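Local coordinates for protein FeoA (Thermococcus thioreducens, PDB 3E19) that probably acts in the regulation of iron uptake, as a small metal-binding protein with the SH3-like beta-barrel fold of the FeoA family, at residues G16-L22 and R71-L77; K30-L36 and F62-L68; A40-E46 and I55-R61. One frame throughout, in Å; residues are numbered along the deposited sequence.

Interaction 1: G16-L22 and R71-L77; sequences GIVVNIL and RVMVRKL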
loop_
_atom_site.group_PDB
_atom_site.type_symbol
_atom_site.label_atom_id
_atom_site.label_comp_id
_atom_site.label_asym_id
_atom_site.label_seq_id
_atom_site.Cartn_x
_atom_site.Cartn_y
_atom_site.Cartn_z
ATOM N N GLY C 16 25.644 -12.178 -13.112
ATOM C CA GLY C 16 26.138 -11.459 -14.256
ATOM C C GLY C 16 25.636 -10.019 -14.339
ATOM O O GLY C 16 24.856 -9.550 -13.501
ATOM N N ILE C 17 26.051 -9.356 -15.394
ATOM C CA ILE C 17 25.718 -7.959 -15.652
ATOM C C ILE C 17 24.932 -7.926 -16.940
ATOM O O ILE C 17 25.372 -8.469 -17.960
ATOM C CB ILE C 17 27.004 -7.077 -15.817
ATOM C CG1 ILE C 17 27.899 -7.170 -14.616
ATOM C CG2 ILE C 17 26.637 -5.597 -16.075
ATOM C CD1 ILE C 17 29.337 -6.637 -14.884
ATOM N N VAL C 18 23.784 -7.271 -16.933
ATOM C CA VAL C 18 23.001 -7.140 -18.147
ATOM C C VAL C 18 23.752 -6.291 -19.167
ATOM O O VAL C 18 24.243 -5.195 -18.833
ATOM C CB VAL C 18 21.635 -6.469 -17.885
ATOM C CG1 VAL C 18 20.863 -6.335 -19.184
ATOM C CG2 VAL C 18 20.866 -7.214 -16.781
ATOM N N VAL C 19 23.789 -6.763 -20.412
ATOM C CA VAL C 19 24.540 -6.082 -21.458
ATOM C C VAL C 19 23.599 -5.521 -22.498
ATOM O O VAL C 19 23.905 -4.489 -23.058
ATOM C CB VAL C 19 25.659 -6.966 -22.117
ATOM C CG1 VAL C 19 26.750 -7.258 -21.105
ATOM C CG2 VAL C 19 25.123 -8.252 -22.775
ATOM N N ASN C 20 22.453 -6.146 -22.708
ATOM C CA ASN C 20 21.544 -5.776 -23.777
ATOM C C ASN C 20 20.162 -6.312 -23.512
ATOM O O ASN C 20 20.043 -7.388 -23.012
ATOM C CB ASN C 20 21.998 -6.404 -25.078
ATOM C CG ASN C 20 21.430 -5.718 -26.295
ATOM O OD1 ASN C 20 21.935 -4.662 -26.717
ATOM N ND2 ASN C 20 20.447 -6.339 -26.916
ATOM N N ILE C 21 19.145 -5.552 -23.869
ATOM C CA ILE C 21 17.780 -6.003 -23.840
ATOM C C ILE C 21 17.344 -6.127 -25.297
ATOM O O ILE C 21 17.433 -5.156 -26.025
ATOM C CB ILE C 21 16.877 -4.944 -23.154
ATOM C CG1 ILE C 21 17.331 -4.662 -21.730
ATOM C CG2 ILE C 21 15.415 -5.390 -23.186
ATOM C CD1 ILE C 21 17.525 -5.902 -20.855
ATOM N N LEU C 22 16.889 -7.302 -25.723
ATOM C CA LEU C 22 16.433 -7.526 -27.108
ATOM C C LEU C 22 14.962 -7.138 -27.231
ATOM O O LEU C 22 14.174 -7.502 -26.387
ATOM C CB LEU C 22 16.580 -9.008 -27.514
ATOM C CG LEU C 22 17.935 -9.694 -27.183
ATOM C CD1 LEU C 22 17.943 -11.201 -27.462
ATOM C CD2 LEU C 22 19.115 -9.012 -27.868
ATOM N N ARG C 71 15.095 -12.393 -23.630
ATOM C CA ARG C 71 15.428 -11.080 -24.103
ATOM C C ARG C 71 16.499 -10.358 -23.304
ATOM O O ARG C 71 16.923 -9.263 -23.725
ATOM C CB ARG C 71 14.217 -10.153 -24.084
ATOM C CG ARG C 71 13.009 -10.704 -24.749
ATOM C CD ARG C 71 13.089 -10.864 -26.229
ATOM N NE ARG C 71 11.688 -10.864 -26.664
ATOM C CZ ARG C 71 11.127 -10.008 -27.521
ATOM N NH1 ARG C 71 11.843 -9.077 -28.145
ATOM N NH2 ARG C 71 9.830 -10.127 -27.798
ATOM N N VAL C 72 16.920 -10.920 -22.164
ATOM C CA VAL C 72 17.917 -10.285 -21.344
ATOM C C VAL C 72 19.304 -10.921 -21.626
ATOM O O VAL C 72 19.517 -12.068 -21.289
ATOM C CB VAL C 72 17.545 -10.359 -19.867
ATOM C CG1 VAL C 72 18.551 -9.627 -19.020
ATOM C CG2 VAL C 72 16.170 -9.815 -19.646
ATOM N N MET C 73 20.238 -10.201 -22.257
ATOM C CA MET C 73 21.577 -10.772 -22.510
ATOM C C MET C 73 22.497 -10.371 -21.382
ATOM O O MET C 73 22.602 -9.187 -21.028
ATOM C CB MET C 73 22.163 -10.244 -23.858
ATOM C CG MET C 73 21.354 -10.640 -25.069
ATOM S SD MET C 73 21.184 -12.450 -25.188
ATOM C CE MET C 73 22.963 -12.869 -24.945
ATOM N N VAL C 74 23.195 -11.323 -20.825
ATOM C CA VAL C 74 23.922 -11.098 -19.605
ATOM C C VAL C 74 25.364 -11.532 -19.859
ATOM O O VAL C 74 25.594 -12.581 -20.483
ATOM C CB VAL C 74 23.298 -11.913 -18.479
ATOM C CG1 VAL C 74 24.021 -11.714 -17.137
ATOM C CG2 VAL C 74 21.828 -11.520 -18.360
ATOM N N ARG C 75 26.316 -10.752 -19.376
ATOM C CA ARG C 75 27.689 -11.251 -19.282
ATOM C C ARG C 75 27.926 -11.833 -17.898
ATOM O O ARG C 75 27.724 -11.154 -16.903
ATOM C CB ARG C 75 28.693 -10.160 -19.585
ATOM C CG ARG C 75 28.703 -8.929 -18.689
ATOM C CD ARG C 75 29.747 -7.941 -19.285
ATOM N NE ARG C 75 31.125 -8.409 -19.131
ATOM C CZ ARG C 75 32.193 -7.883 -19.754
ATOM N NH1 ARG C 75 33.394 -8.387 -19.500
ATOM N NH2 ARG C 75 32.068 -6.923 -20.680
ATOM N N LYS C 76 28.294 -13.115 -17.848
ATOM C CA LYS C 76 28.536 -13.809 -16.585
ATOM C C LYS C 76 29.757 -13.254 -15.906
ATOM O O LYS C 76 30.733 -12.832 -16.565
ATOM C CB LYS C 76 28.719 -15.306 -16.810
ATOM C CG LYS C 76 27.405 -15.981 -17.198
ATOM C CD LYS C 76 27.564 -17.497 -17.512
ATOM C CE LYS C 76 27.436 -18.359 -16.260
ATOM N NZ LYS C 76 27.302 -19.828 -16.644
ATOM N N LEU C 77 29.713 -13.261 -14.586
ATOM C CA LEU C 77 30.822 -12.746 -13.794
ATOM C C LEU C 77 31.725 -13.868 -13.284
ATOM O O LEU C 77 31.286 -15.020 -13.220
ATOM C CB LEU C 77 30.294 -11.901 -12.645
ATOM C CG LEU C 77 29.946 -10.508 -13.147
ATOM C CD1 LEU C 77 29.210 -9.762 -12.050
ATOM C CD2 LEU C 77 31.226 -9.744 -13.636
#
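I17 and R75 form a hydrogen-bonded pair near one end of an antiparallel ladder, next to the terminal G16-K76 pair: I17 N donates to R75 O at 2.9 Å, and R75 N returns a bond to I17 O. Further along, V19 N gives a nearly straight bond to M73 O (2.8 Å, 173° at the hydrogen), while N20 N adds a long, weak one to the same oxygen. M73 N answers to N20 O, and L22 N to R71 O closes the ladder. V19 and N20 thus both face M73, and the register slips by one residue.

The apolar contacts fall into two groups. On the inner face V18 CG2 meets V72 CG1 at 4.0 Å, and V74 CG1 lies 3.6 Å from the CA of G16, a place where a glycine lets the strands close in. These branched valines suit extended backbone and fill the interior compactly. The other face carries I17, N20, M73 and R75. At the two ends L77 CD2 reaches I17 CD1, and L22 CD2 rests 3.9 Å from CG of M73, whose chain bends at chi2 and chi3. V19, in the bulge, crosses R75 at about a right angle; CG of R75 stands between its backbone N and carbonyl carbon (chi1 61°), which brings R75 CG to 3.5 Å from V19 CG1 while the guanidinium extends beyond it.

Strand 72-76 is flanked on its other edge by strand 4-6, and L31 of helix 24-32 packs on I21 and V72. The slipped pairing is a classic beta bulge, here set between two neighbouring strands of the SH3-like barrel of FeoA.

Interaction 2: K30-L36 and F62-L68; sequences KLVSMGL and FAIGKGL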
loop_
_atom_site.group_PDB
_atom_site.type_symbol
_atom_site.label_atom_id
_atom_site.label_comp_id
_atom_site.label_asym_id
_atom_site.label_seq_id
_atom_site.Cartn_x
_atom_site.Cartn_y
_atom_site.Cartn_z
ATOM N N LYS C 30 8.682 -3.696 -19.889
ATOM C CA LYS C 30 8.384 -4.870 -19.067
ATOM C C LYS C 30 9.580 -5.253 -18.175
ATOM O O LYS C 30 9.425 -5.619 -17.005
ATOM C CB LYS C 30 8.019 -6.052 -19.960
ATOM C CG LYS C 30 6.536 -6.286 -20.089
ATOM C CD LYS C 30 6.263 -7.538 -20.909
ATOM C CE LYS C 30 6.734 -7.379 -22.341
ATOM N NZ LYS C 30 5.921 -8.252 -23.271
ATOM N N LEU C 31 10.777 -5.127 -18.725
ATOM C CA LEU C 31 11.993 -5.524 -18.012
ATOM C C LEU C 31 12.574 -4.490 -17.002
ATOM O O LEU C 31 13.130 -4.862 -15.961
ATOM C CB LEU C 31 13.030 -5.919 -19.070
ATOM C CG LEU C 31 12.683 -7.246 -19.736
ATOM C CD1 LEU C 31 13.442 -7.353 -21.039
ATOM C CD2 LEU C 31 13.025 -8.438 -18.801
ATOM N N VAL C 32 12.421 -3.198 -17.294
ATOM C CA VAL C 32 13.062 -2.177 -16.469
ATOM C C VAL C 32 12.407 -2.184 -15.087
ATOM O O VAL C 32 13.056 -1.902 -14.103
ATOM C CB VAL C 32 12.954 -0.793 -17.101
ATOM C CG1 VAL C 32 11.486 -0.372 -17.125
ATOM C CG2 VAL C 32 13.806 0.235 -16.324
ATOM N N SER C 33 11.143 -2.595 -15.012
ATOM C CA SER C 33 10.422 -2.687 -13.744
ATOM C C SER C 33 10.920 -3.822 -12.827
ATOM O O SER C 33 10.549 -3.892 -11.653
ATOM C CB SER C 33 8.889 -2.730 -13.980
ATOM O OG SER C 33 8.381 -4.019 -14.306
ATOM N N MET C 34 11.784 -4.687 -13.349
ATOM C CA MET C 34 12.457 -5.714 -12.519
ATOM C C MET C 34 13.927 -5.371 -12.375
ATOM O O MET C 34 14.758 -6.226 -12.011
ATOM C CB MET C 34 12.311 -7.097 -13.149
ATOM C CG MET C 34 10.935 -7.726 -12.947
ATOM S SD MET C 34 10.762 -9.342 -13.808
ATOM C CE MET C 34 10.480 -8.704 -15.453
ATOM N N GLY C 35 14.249 -4.117 -12.692
ATOM C CA GLY C 35 15.625 -3.619 -12.615
ATOM C C GLY C 35 16.508 -4.094 -13.768
ATOM O O GLY C 35 17.722 -3.855 -13.754
ATOM N N LEU C 36 15.919 -4.762 -14.774
ATOM C CA LEU C 36 16.699 -5.348 -15.879
ATOM C C LEU C 36 16.895 -4.334 -17.027
ATOM O O LEU C 36 16.042 -4.162 -17.912
ATOM C CB LEU C 36 16.087 -6.661 -16.324
ATOM C CG LEU C 36 15.992 -7.731 -15.257
ATOM C CD1 LEU C 36 15.074 -8.887 -15.704
ATOM C CD2 LEU C 36 17.408 -8.197 -14.882
ATOM N N PHE C 62 12.575 -11.197 -7.911
ATOM C CA PHE C 62 11.562 -11.218 -8.932
ATOM C C PHE C 62 11.448 -12.599 -9.548
ATOM O O PHE C 62 12.431 -13.308 -9.667
ATOM C CB PHE C 62 11.899 -10.201 -10.046
ATOM C CG PHE C 62 11.793 -8.802 -9.609
ATOM C CD1 PHE C 62 10.536 -8.221 -9.438
ATOM C CD2 PHE C 62 12.942 -8.054 -9.314
ATOM C CE1 PHE C 62 10.412 -6.908 -8.973
ATOM C CE2 PHE C 62 12.807 -6.742 -8.870
ATOM C CZ PHE C 62 11.527 -6.178 -8.712
ATOM N N ALA C 63 10.257 -12.939 -10.024
ATOM C CA ALA C 63 10.055 -14.115 -10.886
ATOM C C ALA C 63 9.921 -13.608 -12.299
ATOM O O ALA C 63 9.207 -12.601 -12.563
ATOM C CB ALA C 63 8.798 -14.851 -10.501
ATOM N N ILE C 64 10.598 -14.275 -13.221
ATOM C CA ILE C 64 10.489 -13.931 -14.608
ATOM C C ILE C 64 10.243 -15.191 -15.417
ATOM O O ILE C 64 10.702 -16.273 -15.046
ATOM C CB ILE C 64 11.804 -13.188 -15.056
ATOM C CG1 ILE C 64 11.693 -12.673 -16.478
ATOM C CG2 ILE C 64 13.099 -14.042 -14.817
ATOM C CD1 ILE C 64 12.798 -11.602 -16.800
ATOM N N GLY C 65 9.500 -15.064 -16.508
ATOM C CA GLY C 65 9.235 -16.192 -17.366
ATOM C C GLY C 65 10.422 -16.434 -18.251
ATOM O O GLY C 65 11.147 -15.495 -18.579
ATOM N N LYS C 66 10.619 -17.682 -18.652
ATOM C CA LYS C 66 11.713 -18.036 -19.557
ATOM C C LYS C 66 11.672 -17.258 -20.854
ATOM O O LYS C 66 12.723 -16.848 -21.391
ATOM C CB LYS C 66 11.686 -19.538 -19.900
ATOM C CG LYS C 66 12.167 -20.428 -18.783
ATOM C CD LYS C 66 13.028 -21.579 -19.260
ATOM C CE LYS C 66 14.086 -21.946 -18.181
ATOM N NZ LYS C 66 14.335 -23.428 -18.088
ATOM N N GLY C 67 10.479 -17.082 -21.406
ATOM C CA GLY C 67 10.341 -16.277 -22.647
ATOM C C GLY C 67 10.876 -14.856 -22.534
ATOM O O GLY C 67 11.718 -14.439 -23.344
ATOM N N LEU C 68 10.422 -14.108 -21.521
ATOM C CA LEU C 68 10.880 -12.738 -21.351
ATOM C C LEU C 68 12.369 -12.701 -20.989
ATOM O O LEU C 68 13.097 -11.810 -21.466
ATOM C CB LEU C 68 10.045 -11.948 -20.321
ATOM C CG LEU C 68 10.301 -10.434 -20.298
ATOM C CD1 LEU C 68 10.103 -9.729 -21.667
ATOM C CD2 LEU C 68 9.459 -9.740 -19.228
#
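M34 lays its CG over one face of the F62 ring, 3.9 Å from the ring centroid and offset toward the rim, a CH-pi contact. The sulfur sits obliquely to the same ring, which adds a Met-aromatic component. With CG anti to the carbonyl carbon (chi1 -77°) and the chain extended as far as SD, the side chain runs across the phenyl group before bending at its last torsion, so that the methyl CE turns inward to I64 CD1 at 3.9 Å and to L68 CD2. An unbranched, pliable methionine suits a place where one side chain must serve both an aromatic face and the aliphatic side chains of I64 and L68.

I64 is the meeting point of the next group. Its CD1 receives L36 CD1 tip to tip at 3.7 Å, and L31 CD2 reaches it from a crossing direction at about a right angle. L31 and L68 slide past each other in opposite senses, L31 CD2 coming to 3.7 Å from L68 CG. K30 lays its methylenes along L68, CB against CD2 and CE near CD1.

Behind these side chains is the end of the helix. L31 O accepts from M34 N (2.9 Å) and from L36 N (3.0 Å), which approach from opposite faces of its plane, while G35 N bonds to V32 O. G35, with positive phi, is the C-prime residue of this Schellman motif, which directs L36 back toward the core. On the other segment, G65 holds the N-cap position of helix 66-69, and its N bonds to E9 of a second subunit.

F62 also packs on V32 of a third subunit. Helix 24-32 ends against strand 60-64 and helix 66-69, with I21 of strand 15-21 touching L31 and I55 of strand 53-57 touching L36.

Interaction 3: A40-E46 and I55-R61; sequences ATIQVLE and ISVGGVR
I42 and I55 cross obliquely in the core, and their methyls are pressed tightly together: CD1 of I42 lies 3.4 Å from I55 CG2 and 3.5 Å from I55 CD1. I42 sends CG1 anti to its backbone N (chi1 165°), which carries CD1 over toward the partner strand. Branched isoleucines suit this interior face, where L36 packs against both. Further along, V57 CG1 approaches A40 CB.

Between these residues, Q43 and S56 form the hydrogen-bonded pair, with Q43 N to S56 O at 3.0 Å and S56 N to Q43 O at 2.8 Å, each donor in the plane of its carbonyl. The two polar side chains project to the face opposite I42 and I55. This is the antiparallel hairpin of strands 41-46 and 53-57, part of the SH3-like barrel; at its end L45 and E46 both face I54 in a classic bulge. The next connection, V57 to V60, is a type I' turn whose positive phi values at G58 and G59 favour glycine.

L45 runs at a slant over R61, its CD1 3.6 Å from both CD and NH2 of R61, beside the bend of the chain at chi3. The long arginine can offer methylenes to the leucine and still reach the carboxylate of E46: OE2 of E46 and NH1 of R61 make a long salt bridge at 3.6 Å, the carboxylate and guanidinium planes being 66° apart.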
loop_
_atom_site.group_PDB
_atom_site.type_symbol
_atom_site.label_atom_id
_atom_site.label_comp_id
_atom_site.label_asym_id
_atom_site.label_seq_id
_atom_site.Cartn_x
_atom_site.Cartn_y
_atom_site.Cartn_z
ATOM N N ALA C 40 22.887 -3.347 -14.762
ATOM C CA ALA C 40 22.414 -3.987 -13.541
ATOM C C ALA C 40 23.015 -5.378 -13.387
ATOM O O ALA C 40 23.268 -6.047 -14.388
ATOM C CB ALA C 40 20.830 -4.058 -13.531
ATOM N N THR C 41 23.226 -5.794 -12.122
ATOM C CA THR C 41 23.730 -7.117 -11.774
ATOM C C THR C 41 22.563 -7.980 -11.318
ATOM O O THR C 41 21.662 -7.538 -10.615
ATOM C CB THR C 41 24.827 -7.024 -10.713
ATOM O OG1 THR C 41 25.900 -6.230 -11.235
ATOM C CG2 THR C 41 25.354 -8.391 -10.275
ATOM N N ILE C 42 22.565 -9.196 -11.805
ATOM C CA ILE C 42 21.524 -10.139 -11.531
ATOM C C ILE C 42 22.156 -11.395 -10.933
ATOM O O ILE C 42 23.241 -11.819 -11.363
ATOM C CB ILE C 42 20.683 -10.409 -12.834
ATOM C CG1 ILE C 42 19.815 -11.661 -12.714
ATOM C CG2 ILE C 42 21.512 -10.529 -14.078
ATOM C CD1 ILE C 42 18.697 -11.595 -13.651
ATOM N N GLN C 43 21.493 -11.955 -9.923
ATOM C CA GLN C 43 21.761 -13.304 -9.481
ATOM C C GLN C 43 20.562 -14.179 -9.679
ATOM O O GLN C 43 19.438 -13.811 -9.328
ATOM C CB GLN C 43 22.137 -13.372 -8.010
ATOM C CG GLN C 43 22.646 -14.775 -7.604
ATOM C CD GLN C 43 22.911 -14.871 -6.110
ATOM O OE1 GLN C 43 22.958 -15.974 -5.530
ATOM N NE2 GLN C 43 23.042 -13.715 -5.466
ATOM N N VAL C 44 20.826 -15.359 -10.227
ATOM C CA VAL C 44 19.803 -16.337 -10.439
ATOM C C VAL C 44 19.728 -17.180 -9.173
ATOM O O VAL C 44 20.757 -17.699 -8.721
ATOM C CB VAL C 44 20.124 -17.181 -11.634
ATOM C CG1 VAL C 44 18.995 -18.219 -11.848
ATOM C CG2 VAL C 44 20.313 -16.222 -12.842
ATOM N N LEU C 45 18.526 -17.252 -8.602
ATOM C CA LEU C 45 18.292 -17.950 -7.332
ATOM C C LEU C 45 17.664 -19.327 -7.530
ATOM O O LEU C 45 17.976 -20.236 -6.801
ATOM C CB LEU C 45 17.383 -17.125 -6.426
ATOM C CG LEU C 45 17.832 -15.720 -6.039
ATOM C CD1 LEU C 45 16.926 -15.197 -4.969
ATOM C CD2 LEU C 45 19.252 -15.702 -5.534
ATOM N N GLU C 46 16.755 -19.458 -8.488
ATOM C CA GLU C 46 16.052 -20.722 -8.741
ATOM C C GLU C 46 15.616 -20.751 -10.179
ATOM O O GLU C 46 15.295 -19.716 -10.757
ATOM C CB GLU C 46 14.776 -20.949 -7.883
ATOM C CG GLU C 46 14.656 -20.130 -6.628
ATOM C CD GLU C 46 13.307 -20.290 -5.938
ATOM O OE1 GLU C 46 12.555 -21.228 -6.312
ATOM O OE2 GLU C 46 12.998 -19.463 -5.024
ATOM N N ILE C 55 15.029 -14.459 -9.705
ATOM C CA ILE C 55 16.249 -13.674 -9.670
ATOM C C ILE C 55 16.249 -12.669 -8.528
ATOM O O ILE C 55 15.206 -12.317 -7.969
ATOM C CB ILE C 55 16.481 -12.876 -11.009
ATOM C CG1 ILE C 55 15.364 -11.840 -11.221
ATOM C CG2 ILE C 55 16.512 -13.830 -12.229
ATOM C CD1 ILE C 55 15.486 -10.901 -12.489
ATOM N N SER C 56 17.441 -12.159 -8.241
ATOM C CA SER C 56 17.626 -11.058 -7.336
ATOM C C SER C 56 18.391 -9.940 -8.068
ATOM O O SER C 56 19.452 -10.191 -8.682
ATOM C CB SER C 56 18.398 -11.565 -6.137
ATOM O OG SER C 56 18.879 -10.509 -5.351
ATOM N N VAL C 57 17.821 -8.735 -8.027
ATOM C CA VAL C 57 18.385 -7.502 -8.641
ATOM C C VAL C 57 18.374 -6.402 -7.583
ATOM O O VAL C 57 17.329 -6.051 -7.064
ATOM C CB VAL C 57 17.612 -7.057 -9.894
ATOM C CG1 VAL C 57 18.396 -5.952 -10.674
ATOM C CG2 VAL C 57 17.397 -8.214 -10.799
ATOM N N GLY C 58 19.567 -5.921 -7.211
ATOM C CA GLY C 58 19.697 -4.883 -6.206
ATOM C C GLY C 58 19.106 -5.281 -4.884
ATOM O O GLY C 58 18.535 -4.427 -4.172
ATOM N N GLY C 59 19.222 -6.571 -4.562
ATOM C CA GLY C 59 18.627 -7.131 -3.379
ATOM C C GLY C 59 17.127 -7.365 -3.406
ATOM O O GLY C 59 16.561 -7.675 -2.379
ATOM N N VAL C 60 16.469 -7.222 -4.553
ATOM C CA VAL C 60 15.044 -7.430 -4.648
ATOM C C VAL C 60 14.771 -8.670 -5.513
ATOM O O VAL C 60 15.364 -8.818 -6.606
ATOM C CB VAL C 60 14.327 -6.191 -5.261
ATOM C CG1 VAL C 60 12.825 -6.449 -5.412
ATOM C CG2 VAL C 60 14.654 -4.909 -4.424
ATOM N N ARG C 61 13.860 -9.534 -5.036
ATOM C CA ARG C 61 13.543 -10.777 -5.729
ATOM C C ARG C 61 12.384 -10.637 -6.720
ATOM O O ARG C 61 11.336 -10.072 -6.404
ATOM C CB ARG C 61 13.289 -11.924 -4.715
ATOM C CG ARG C 61 14.569 -12.233 -3.907
ATOM C CD ARG C 61 14.480 -13.484 -2.970
ATOM N NE ARG C 61 13.346 -14.390 -3.229
ATOM C CZ ARG C 61 13.366 -15.711 -2.989
ATOM N NH1 ARG C 61 12.289 -16.459 -3.229
ATOM N NH2 ARG C 61 14.465 -16.299 -2.523
#

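After strand 4-6, strand 15-21 pairs with the last strand, 72-76, so interaction 1 closes a loop of 48 intervening residues around much of the chain. Within it, interaction 2 joins the end of helix 24-32 to strand 60-64 and helix 66-69, and interaction 3, innermost, joins strand 41-46 to the 53-57 and 60-64 pair. The loops therefore nest without crossing. All three reach one sheet: strand 15-21 bonds to strand 41-46 and the residue before it, through I42 to G16 and V18 to A40, and F62 O to I55 N links the latter two interactions. Interactions 1 and 2 also touch, through the packing of helix 24-32 on the strand pair.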